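Local coordinates for enoyl-CoA hydratase/carnithine racemase (Thermus thermophilus JL-18, PDB 6SL9) that catalyses, as the crotonase-family isomerase PaaG, the isomerisation that forms oxepin-CoA in bacterial phenylacetic acid catabolism, at the interface of chains A and B. Coordinates in Å, arbitrary orientation; residue numbers count along the deposited sequence, not the author numbering. Chains: chain A/B, Enoyl-CoA hydratase/carnithine racemase.

The interface of chains A and B. Residues chain A 138-139, 144; chain B 204, 207-208, 211, 227, 230-231.
B:Gln231 pairs its side-chain amide with the backbone of A:Val138, where a loop of one crotonase-fold subunit lies across helices 202-214 and 220-235 of the next, within an assembly of three copies. With CG anti to the backbone N (chi1 -165°) and a bend at chi2, the B:Gln231 chain brings both ends of its amide to one residue. Its OE1 accepts the A:Val138 N-H on an in-plane lone pair (2.9 Å), and its NE2 donates to A:Val138 O at 2.8 Å, tilted from the carbonyl plane. The valine side chain lies against both helices: CB faces B:Thr208 OG1 and B:Leu211 CD1, CG1 rests on B:Leu207 CB (3.6 Å), and CG2 packs against B:Gln231 CD and B:Leu211 CD1. B:Thr208 OG1, whose hydroxyl donates a hydrogen bond to B:Ala204 O one turn back in its own helix, also touches A:Pro139 CD, while the A:Pro139 ring and B:Leu211 meet tip to tip. Near the start of chain A helix 143-151, the extended B:Glu227 chain passes A:Pro139 O with its CG (3.6 Å) and ends on A:Ser144, whose N and OG both donate to OE1; the N-terminus of that helix may favour a negative carboxylate. An alanine at B:Glu227 would probably leave A:Ser144 N and OG without this shared acceptor and open a gap beside A:Pro139 O. A:Ser144 OG reaches the anti lone pair of B:Glu227 OE1 at 2.6 Å, whereas A:Ser144 N meets that oxygen nearly along its C-O axis.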
loop_
_atom_site.group_PDB
_atom_site.type_symbol
_atom_site.label_atom_id
_atom_site.label_comp_id
_atom_site.label_asym_id
_atom_site.label_seq_id
_atom_site.Cartn_x
_atom_site.Cartn_y
_atom_site.Cartn_z
ATOM N N VAL A 138 -11.928 -8.648 -16.278
ATOM C CA VAL A 138 -11.101 -8.281 -15.105
ATOM C C VAL A 138 -9.927 -7.424 -15.536
ATOM O O VAL A 138 -9.568 -7.404 -16.727
ATOM C CB VAL A 138 -10.599 -9.552 -14.393
ATOM C CG1 VAL A 138 -11.722 -10.486 -14.018
ATOM C CG2 VAL A 138 -9.501 -10.278 -15.178
ATOM N N PRO A 139 -9.246 -6.732 -14.620
ATOM C CA PRO A 139 -8.037 -6.011 -14.985
ATOM C C PRO A 139 -6.968 -6.983 -15.474
ATOM O O PRO A 139 -6.737 -8.004 -14.863
ATOM C CB PRO A 139 -7.649 -5.346 -13.691
ATOM C CG PRO A 139 -8.313 -6.069 -12.596
ATOM C CD PRO A 139 -9.606 -6.511 -13.213
ATOM N N SER A 144 -3.976 -5.262 -12.170
ATOM C CA SER A 144 -4.368 -5.730 -10.829
ATOM C C SER A 144 -3.179 -5.666 -9.845
ATOM O O SER A 144 -3.427 -5.639 -8.645
ATOM C CB SER A 144 -4.959 -7.109 -10.858
ATOM O OG SER A 144 -3.997 -8.126 -11.037
ATOM N N ALA B 204 -17.348 -10.811 -13.381
ATOM C CA ALA B 204 -16.197 -9.909 -13.461
ATOM C C ALA B 204 -15.947 -9.323 -12.080
ATOM O O ALA B 204 -14.803 -9.230 -11.650
ATOM C CB ALA B 204 -16.403 -8.854 -14.491
ATOM N N LEU B 207 -14.269 -12.185 -9.884
ATOM C CA LEU B 207 -12.889 -12.512 -10.295
ATOM C C LEU B 207 -11.954 -11.340 -10.000
ATOM O O LEU B 207 -10.804 -11.548 -9.610
ATOM C CB LEU B 207 -12.864 -12.971 -11.752
ATOM C CG LEU B 207 -13.656 -14.245 -12.034
ATOM C CD1 LEU B 207 -13.735 -14.501 -13.500
ATOM C CD2 LEU B 207 -13.071 -15.442 -11.371
ATOM N N THR B 208 -12.443 -10.115 -10.144
ATOM C CA THR B 208 -11.660 -8.920 -9.774
ATOM C C THR B 208 -11.347 -8.944 -8.287
ATOM O O THR B 208 -10.206 -8.634 -7.890
ATOM C CB THR B 208 -12.379 -7.643 -10.212
ATOM O OG1 THR B 208 -12.529 -7.660 -11.629
ATOM C CG2 THR B 208 -11.628 -6.405 -9.828
ATOM N N LEU B 211 -8.387 -11.198 -7.621
ATOM C CA LEU B 211 -7.107 -10.564 -7.973
ATOM C C LEU B 211 -6.673 -9.572 -6.912
ATOM O O LEU B 211 -5.500 -9.541 -6.545
ATOM C CB LEU B 211 -7.238 -9.873 -9.310
ATOM C CG LEU B 211 -7.333 -10.794 -10.506
ATOM C CD1 LEU B 211 -7.758 -9.986 -11.732
ATOM C CD2 LEU B 211 -6.005 -11.485 -10.808
ATOM N N GLU B 227 -3.870 -13.166 -13.726
ATOM C CA GLU B 227 -4.686 -12.348 -14.636
ATOM C C GLU B 227 -5.066 -13.141 -15.887
ATOM O O GLU B 227 -6.218 -13.110 -16.342
ATOM C CB GLU B 227 -3.962 -11.067 -14.999
ATOM C CG GLU B 227 -3.886 -10.004 -13.928
ATOM C CD GLU B 227 -3.079 -8.755 -14.273
ATOM O OE1 GLU B 227 -3.060 -7.767 -13.484
ATOM O OE2 GLU B 227 -2.429 -8.795 -15.354
ATOM N N LEU B 230 -7.758 -15.844 -14.939
ATOM C CA LEU B 230 -9.091 -15.322 -14.601
ATOM C C LEU B 230 -9.692 -14.588 -15.786
ATOM O O LEU B 230 -10.898 -14.638 -15.952
ATOM C CB LEU B 230 -8.982 -14.487 -13.329
ATOM C CG LEU B 230 -8.479 -15.230 -12.066
ATOM C CD1 LEU B 230 -8.563 -14.355 -10.832
ATOM C CD2 LEU B 230 -9.217 -16.545 -11.815
ATOM N N GLN B 231 -8.878 -13.871 -16.560
ATOM C CA GLN B 231 -9.433 -13.264 -17.776
ATOM C C GLN B 231 -9.912 -14.348 -18.737
ATOM O O GLN B 231 -10.923 -14.124 -19.441
ATOM C CB GLN B 231 -8.417 -12.379 -18.470
ATOM C CG GLN B 231 -8.993 -11.440 -19.524
ATOM C CD GLN B 231 -9.752 -10.310 -18.853
ATOM O OE1 GLN B 231 -10.802 -10.517 -18.196
ATOM N NE2 GLN B 231 -9.145 -9.135 -18.918
#